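Local coordinates for BDI-0842-like domain-containing protein (Parabacteroides distasonis, PDB 4JM1) that is of unknown function but adopts an alpha/beta fold resembling the prodomain of alpha-lytic protease, at residues S33-D38 and K77-A82; L40-L45 and G58-V62. The contacts are given in a common frame with arbitrary orientation. Numbering follows the deposited sequence.

Contact 1. Residues S33-D38 and K77-A82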
ATOM      1  N   SER A  33      -4.759 -14.650  -3.770  1.00 21.08           N
ATOM      2  CA  SER A  33      -3.467 -15.354  -3.860  1.00 21.53           C
ATOM      3  C   SER A  33      -2.482 -14.771  -2.861  1.00 18.47           C
ATOM      4  O   SER A  33      -2.685 -13.672  -2.352  1.00 17.97           O
ATOM      5  CB  SER A  33      -2.893 -15.235  -5.286  1.00 22.13           C
ATOM      6  OG  SER A  33      -3.828 -15.655  -6.269  1.00 30.77           O
ATOM      7  N   ASP A  34      -1.400 -15.495  -2.581  1.00 18.19           N
ATOM      8  CA  ASP A  34      -0.417 -15.047  -1.564  1.00 19.45           C
ATOM      9  C   ASP A  34       0.874 -14.485  -2.176  1.00 16.73           C
ATOM     10  O   ASP A  34       1.873 -14.287  -1.481  1.00 17.91           O
ATOM     11  CB  ASP A  34      -0.104 -16.173  -0.559  1.00 23.19           C
ATOM     12  CG  ASP A  34       0.642 -17.354  -1.180  1.00 29.85           C
ATOM     13  OD1 ASP A  34       1.031 -17.299  -2.363  1.00 31.32           O
ATOM     14  OD2 ASP A  34       0.840 -18.362  -0.447  1.00 38.12           O
ATOM     15  N   SER A  35       0.833 -14.212  -3.478  1.00 16.55           N
ATOM     16  CA  SER A  35       1.958 -13.633  -4.181  1.00 15.60           C
ATOM     17  C   SER A  35       1.477 -13.144  -5.539  1.00 15.27           C
ATOM     18  O   SER A  35       0.340 -13.424  -5.946  1.00 16.00           O
ATOM     19  CB  SER A  35       3.058 -14.693  -4.395  1.00 17.86           C
ATOM     20  OG  SER A  35       2.593 -15.738  -5.232  1.00 21.23           O
ATOM     21  N   GLY A  36       2.319 -12.362  -6.210  1.00 13.83           N
ATOM     22  CA  GLY A  36       2.083 -12.003  -7.587  1.00 14.77           C
ATOM     23  C   GLY A  36       1.430 -10.668  -7.883  1.00 14.42           C
ATOM     24  O   GLY A  36       0.925 -10.475  -8.979  1.00 15.16           O
ATOM     25  N   TYR A  37       1.466  -9.740  -6.935  1.00 12.06           N
ATOM     26  CA  TYR A  37       0.769  -8.466  -7.083  1.00 11.54           C
ATOM     27  C   TYR A  37       1.700  -7.279  -7.376  1.00 10.74           C
ATOM     28  O   TYR A  37       1.353  -6.111  -7.123  1.00 11.60           O
ATOM     29  CB  TYR A  37      -0.124  -8.171  -5.872  1.00 12.23           C
ATOM     30  CG  TYR A  37      -1.268  -9.160  -5.706  1.00 11.32           C
ATOM     31  CD1 TYR A  37      -1.070 -10.364  -5.060  1.00 15.10           C
ATOM     32  CD2 TYR A  37      -2.545  -8.884  -6.220  1.00 12.74           C
ATOM     33  CE1 TYR A  37      -2.105 -11.280  -4.899  1.00 16.83           C
ATOM     34  CE2 TYR A  37      -3.592  -9.794  -6.051  1.00 13.86           C
ATOM     35  CZ  TYR A  37      -3.361 -11.000  -5.408  1.00 14.74           C
ATOM     36  OH  TYR A  37      -4.387 -11.908  -5.231  1.00 19.85           O
ATOM     37  N   ASP A  38       2.853  -7.546  -7.980  1.00 11.24           N
ATOM     38  CA  ASP A  38       3.760  -6.448  -8.259  1.00 11.09           C
ATOM     39  C   ASP A  38       3.153  -5.417  -9.212  1.00 11.06           C
ATOM     40  O   ASP A  38       3.462  -4.242  -9.103  1.00 11.79           O
ATOM     41  CB  ASP A  38       5.086  -6.929  -8.841  1.00 11.33           C
ATOM     42  CG  ASP A  38       5.959  -7.687  -7.847  1.00 15.02           C
ATOM     43  OD1 ASP A  38       5.636  -7.785  -6.631  1.00 13.88           O
ATOM     44  OD2 ASP A  38       7.048  -8.160  -8.299  1.00 17.61           O
ATOM     45  N   LYS A  77       2.958 -10.812   5.306  1.00 12.68           N
ATOM     46  CA  LYS A  77       3.605 -11.111   4.042  1.00 13.14           C
ATOM     47  C   LYS A  77       3.264 -10.024   3.008  1.00 11.19           C
ATOM     48  O   LYS A  77       2.107  -9.645   2.836  1.00 12.03           O
ATOM     49  CB  LYS A  77       3.155 -12.446   3.496  1.00 15.20           C
ATOM     50  CG  LYS A  77       3.998 -12.941   2.312  1.00 18.83           C
ATOM     51  CD  LYS A  77       3.411 -14.185   1.658  1.00 19.59           C
ATOM     52  CE  LYS A  77       4.269 -14.640   0.565  1.00 20.43           C
ATOM     53  NZ  LYS A  77       3.655 -15.764  -0.122  1.00 20.77           N
ATOM     54  N   ARG A  78       4.294  -9.523   2.333  1.00 11.04           N
ATOM     55  CA  ARG A  78       4.131  -8.631   1.199  1.00 10.48           C
ATOM     56  C   ARG A  78       3.885  -9.501  -0.032  1.00 11.12           C
ATOM     57  O   ARG A  78       4.762 -10.263  -0.466  1.00 13.37           O
ATOM     58  CB  ARG A  78       5.351  -7.729   0.998  1.00 11.01           C
ATOM     59  CG  ARG A  78       5.506  -6.648   2.051  1.00 10.93           C
ATOM     60  CD  ARG A  78       5.971  -7.098   3.454  1.00 12.06           C
ATOM     61  NE  ARG A  78       6.282  -5.913   4.248  1.00 11.72           N
ATOM     62  CZ  ARG A  78       5.597  -5.446   5.297  1.00 11.25           C
ATOM     63  NH1 ARG A  78       4.620  -6.145   5.845  1.00 12.24           N
ATOM     64  NH2 ARG A  78       5.938  -4.292   5.859  1.00 12.01           N
ATOM     65  N   ILE A  79       2.685  -9.364  -0.587  1.00  9.98           N
ATOM     66  CA  ILE A  79       2.240 -10.132  -1.744  1.00 10.73           C
ATOM     67  C   ILE A  79       2.522  -9.461  -3.078  1.00  9.78           C
ATOM     68  O   ILE A  79       2.311 -10.041  -4.153  1.00 11.73           O
ATOM     69  CB  ILE A  79       0.760 -10.568  -1.583  1.00 11.49           C
ATOM     70  CG1 ILE A  79      -0.215  -9.398  -1.676  1.00 11.28           C
ATOM     71  CG2 ILE A  79       0.575 -11.382  -0.243  1.00 15.32           C
ATOM     72  CD1 ILE A  79      -1.676  -9.748  -1.539  1.00 13.64           C
ATOM     73  N   GLY A  80       2.970  -8.210  -3.023  1.00 10.42           N
ATOM     74  CA  GLY A  80       3.414  -7.481  -4.193  1.00 12.50           C
ATOM     75  C   GLY A  80       4.209  -6.267  -3.739  1.00 10.34           C
ATOM     76  O   GLY A  80       4.052  -5.799  -2.612  1.00 10.75           O
ATOM     77  N   LYS A  81       5.069  -5.744  -4.620  1.00 10.94           N
ATOM     78  CA  LYS A  81       5.888  -4.605  -4.297  1.00 11.61           C
ATOM     79  C   LYS A  81       6.276  -3.854  -5.548  1.00 10.78           C
ATOM     80  O   LYS A  81       6.316  -4.439  -6.648  1.00 12.99           O
ATOM     81  CB  LYS A  81       7.128  -5.047  -3.500  1.00 13.50           C
ATOM     82  CG  LYS A  81       8.176  -5.831  -4.255  1.00 17.11           C
ATOM     83  CD  LYS A  81       9.302  -6.204  -3.278  1.00 18.98           C
ATOM     84  CE  LYS A  81      10.450  -6.906  -3.957  1.00 24.82           C
ATOM     85  NZ  LYS A  81      10.246  -8.379  -4.012  1.00 22.75           N
ATOM     86  N   ALA A  82       6.586  -2.577  -5.366  1.00 10.81           N
ATOM     87  CA  ALA A  82       7.111  -1.690  -6.413  1.00 11.75           C
ATOM     88  C   ALA A  82       7.948  -0.613  -5.740  1.00 11.54           C
ATOM     89  O   ALA A  82       7.523  -0.019  -4.749  1.00 13.82           O
ATOM     90  CB  ALA A  82       5.973  -1.041  -7.201  1.00 13.39           C
TER
HETATM   91  O   HOH W   1       2.570 -17.591   1.914  1.00 33.86           O
HETATM   92  O   HOH W   2       4.098 -17.836  -2.099  1.00 49.63           O
HETATM   93  O   HOH W   3       6.637  -3.746  -9.377  1.00 20.52           O
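A classic beta bulge puts Ile79 and Gly80 together opposite Ile61 of the neighbouring strand, and the loop leading to helix 38-50 docks against its outer side. The near-helical backbone of Ile79 (psi -8°) breaks the strand's alternation, and its carbonyl accepts a hydrogen bond from the loop, Tyr37 N to Ile79 O at 2.9 Å. Tyr37 is the N-cap residue of the helix, and its ring CD1 packs on Ile79 CG1 at 3.6 Å. Glycine suits position 80 because a CB there would clash with Tyr37 C; at Gly36 (phi 97°) a side chain would press its CB against the carbonyl oxygen of Ser35, so glycine fits. At the exposed end, the fully extended Lys77 gives its NZ to Asp34 O at 2.7 Å; its salt bridge to Asp34 OD1 is long at 3.8 Å, and two waters link NZ to the carboxylate. Asp38, in the first helical turn, uses its short acidic side chain to accept a hydrogen bond from a backbone NH of the edge strand: Lys81 N to Asp38 OD1, 2.9 Å.

Contact 2. Residues L40-L45 and G58-V62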
ATOM      1  N   LEU A  40       0.059  -4.446  -9.606  1.00 10.70           N
ATOM      2  CA  LEU A  40      -0.842  -3.619  -8.801  1.00 10.76           C
ATOM      3  C   LEU A  40      -0.057  -2.618  -7.964  1.00 11.25           C
ATOM      4  O   LEU A  40      -0.395  -1.423  -7.940  1.00 10.38           O
ATOM      5  CB  LEU A  40      -1.726  -4.506  -7.917  1.00 10.66           C
ATOM      6  CG  LEU A  40      -2.710  -3.771  -7.004  1.00 11.44           C
ATOM      7  CD1 LEU A  40      -3.790  -3.048  -7.820  1.00 11.97           C
ATOM      8  CD2 LEU A  40      -3.299  -4.749  -5.976  1.00 12.86           C
ATOM      9  N   ALA A  41       1.023  -3.078  -7.343  1.00 10.62           N
ATOM     10  CA  ALA A  41       1.867  -2.195  -6.546  1.00  9.53           C
ATOM     11  C   ALA A  41       2.408  -1.051  -7.384  1.00 10.60           C
ATOM     12  O   ALA A  41       2.399   0.097  -6.955  1.00 11.87           O
ATOM     13  CB  ALA A  41       3.040  -2.973  -5.904  1.00 10.49           C
ATOM     14  N   SER A  42       2.836  -1.364  -8.616  1.00 10.72           N
ATOM     15  CA  SER A  42       3.405  -0.328  -9.472  0.50 10.23           C
ATOM     16  C   SER A  42       2.338   0.677  -9.904  1.00 10.74           C
ATOM     17  O   SER A  42       2.601   1.886  -9.978  1.00 11.17           O
ATOM     18  CB  SER A  42       4.100  -0.941 -10.691  0.50 10.84           C
ATOM     19  OG  SER A  42       4.578   0.089 -11.538  0.50 11.05           O
ATOM     20  N   GLN A  43       1.130   0.199 -10.163  1.00 10.26           N
ATOM     21  CA  GLN A  43       0.034   1.112 -10.517  1.00 11.21           C
ATOM     22  C   GLN A  43      -0.326   2.051  -9.363  1.00 10.34           C
ATOM     23  O   GLN A  43      -0.545   3.251  -9.581  1.00 11.17           O
ATOM     24  CB  GLN A  43      -1.196   0.329 -10.988  1.00 11.71           C
ATOM     25  CG  GLN A  43      -0.968  -0.441 -12.292  1.00 15.07           C
ATOM     26  CD  GLN A  43      -0.941   0.474 -13.479  1.00 24.60           C
ATOM     27  OE1 GLN A  43       0.116   0.815 -14.028  1.00 24.38           O
ATOM     28  NE2 GLN A  43      -2.117   0.906 -13.873  1.00 25.71           N
ATOM     29  N   PHE A  44      -0.395   1.512  -8.154  1.00 10.28           N
ATOM     30  CA  PHE A  44      -0.643   2.335  -6.996  1.00  9.75           C
ATOM     31  C   PHE A  44       0.486   3.357  -6.770  1.00  9.76           C
ATOM     32  O   PHE A  44       0.243   4.509  -6.404  1.00 10.86           O
ATOM     33  CB  PHE A  44      -0.830   1.493  -5.742  1.00 10.56           C
ATOM     34  CG  PHE A  44      -2.257   1.118  -5.456  1.00 10.38           C
ATOM     35  CD1 PHE A  44      -3.196   2.100  -5.169  1.00 12.45           C
ATOM     36  CD2 PHE A  44      -2.640  -0.212  -5.388  1.00 11.42           C
ATOM     37  CE1 PHE A  44      -4.511   1.775  -4.878  1.00 12.58           C
ATOM     38  CE2 PHE A  44      -3.959  -0.561  -5.083  1.00 13.29           C
ATOM     39  CZ  PHE A  44      -4.897   0.431  -4.836  1.00 13.69           C
ATOM     40  N   LEU A  45       1.738   2.931  -6.952  1.00  9.36           N
ATOM     41  CA  LEU A  45       2.854   3.874  -6.752  1.00 10.72           C
ATOM     42  C   LEU A  45       2.757   5.034  -7.730  1.00 11.61           C
ATOM     43  O   LEU A  45       2.900   6.191  -7.360  1.00 13.03           O
ATOM     44  CB  LEU A  45       4.197   3.157  -6.875  1.00 11.82           C
ATOM     45  CG  LEU A  45       5.471   3.973  -6.656  1.00 11.56           C
ATOM     46  CD1 LEU A  45       5.493   4.664  -5.286  1.00 14.86           C
ATOM     47  CD2 LEU A  45       6.716   3.085  -6.885  1.00 14.10           C
ATOM     48  N   GLY A  58       8.301   3.258  -2.001  1.00 13.46           N
ATOM     49  CA  GLY A  58       7.656   2.263  -2.816  1.00 11.87           C
ATOM     50  C   GLY A  58       6.270   1.990  -2.270  1.00 11.56           C
ATOM     51  O   GLY A  58       5.857   2.614  -1.295  1.00 12.47           O
ATOM     52  N   VAL A  59       5.565   1.068  -2.920  1.00 11.28           N
ATOM     53  CA  VAL A  59       4.290   0.518  -2.463  1.00 10.83           C
ATOM     54  C   VAL A  59       4.470  -0.967  -2.186  1.00 11.39           C
ATOM     55  O   VAL A  59       5.131  -1.689  -2.970  1.00 11.10           O
ATOM     56  CB  VAL A  59       3.186   0.737  -3.506  1.00 10.52           C
ATOM     57  CG1 VAL A  59       1.960  -0.200  -3.281  1.00 11.09           C
ATOM     58  CG2 VAL A  59       2.796   2.218  -3.492  1.00 10.60           C
ATOM     59  N   LEU A  60       3.856  -1.404  -1.083  1.00  9.41           N
ATOM     60  CA  LEU A  60       3.802  -2.796  -0.683  1.00  9.14           C
ATOM     61  C   LEU A  60       2.338  -3.196  -0.645  1.00  9.82           C
ATOM     62  O   LEU A  60       1.528  -2.485  -0.041  1.00 11.70           O
ATOM     63  CB  LEU A  60       4.471  -3.038   0.689  1.00  9.95           C
ATOM     64  CG  LEU A  60       5.882  -2.464   0.795  1.00 10.40           C
ATOM     65  CD1 LEU A  60       6.330  -2.535   2.269  1.00 11.62           C
ATOM     66  CD2 LEU A  60       6.868  -3.158  -0.167  1.00 11.53           C
ATOM     67  N   ILE A  61       2.008  -4.338  -1.255  1.00 10.14           N
ATOM     68  CA  ILE A  61       0.675  -4.916  -1.166  1.00  9.45           C
ATOM     69  C   ILE A  61       0.671  -6.035  -0.138  1.00  9.36           C
ATOM     70  O   ILE A  61       1.577  -6.858  -0.118  1.00 10.71           O
ATOM     71  CB  ILE A  61       0.173  -5.458  -2.527  1.00  9.41           C
ATOM     72  CG1 ILE A  61       0.351  -4.398  -3.640  1.00 11.30           C
ATOM     73  CG2 ILE A  61      -1.302  -5.972  -2.401  1.00 10.54           C
ATOM     74  CD1 ILE A  61      -0.499  -3.134  -3.538  1.00 13.18           C
ATOM     75  N   VAL A  62      -0.324  -6.002   0.743  1.00 10.01           N
ATOM     76  CA  VAL A  62      -0.557  -7.060   1.697  1.00  9.59           C
ATOM     77  C   VAL A  62      -2.030  -7.515   1.621  1.00 10.84           C
ATOM     78  O   VAL A  62      -2.881  -6.840   1.025  1.00 11.47           O
ATOM     79  CB  VAL A  62      -0.226  -6.573   3.166  1.00 10.57           C
ATOM     80  CG1 VAL A  62       1.273  -6.188   3.310  1.00 10.75           C
ATOM     81  CG2 VAL A  62      -1.155  -5.463   3.648  1.00 11.54           C
TER
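Helix 38-50 lies across strand 58-63 as the middle element of a beta-alpha-beta unit that starts at strand 24-29. The axes of the short segments approach to 7.5 Å, at 136° between their directions, and the small Ala41 permits this closeness. Its CB, a low bump, meets both strand residues that project toward the helix, lying 4.0 Å from Val59 CG1 and 3.8 Å from Ile61 CG1. Val59, beta-branched as suits a strand, pushes into the hollow bounded by Ala41, Phe44 and Leu45: its CB sits 3.6 Å from Ala41 O, CG1 4.1 Å from Phe44 CB and CG2 3.8 Å from Leu45 CB. The longer Ile61 sets its CD1 against both Leu40 CD2 (4.0 Å) and Phe44 CD2 (4.1 Å). At the far end Leu45 CD1 rests 4.1 Å from Gly58 CA, on the strand backbone. With the side-chain contacts entirely aliphatic or aromatic, cohesion here comes from shape fit and exclusion of water.

From the N terminus, the chain passes through helix 3-9 and strands 16-19 and 24-29 before reaching 33-38, the first half of contact 1. Helix 38-50 follows at once, and its residues 40-45 meet 58-62 to close the shorter loop, contact 2. Only after strand 58-63 and the small hairpin 68-75 does 77-82 return to complete contact 1, so contact 2 is nested inside the loop that contact 1 closes. Strands 58-63 and 78-83 are antiparallel neighbours, probably hydrogen-bonded through Ile61 O and Ile79 N at 2.8 Å. Contact 2 seats the helix on an inner strand of the sheet, whereas contact 1 fastens the lead-in to that helix onto the edge strand.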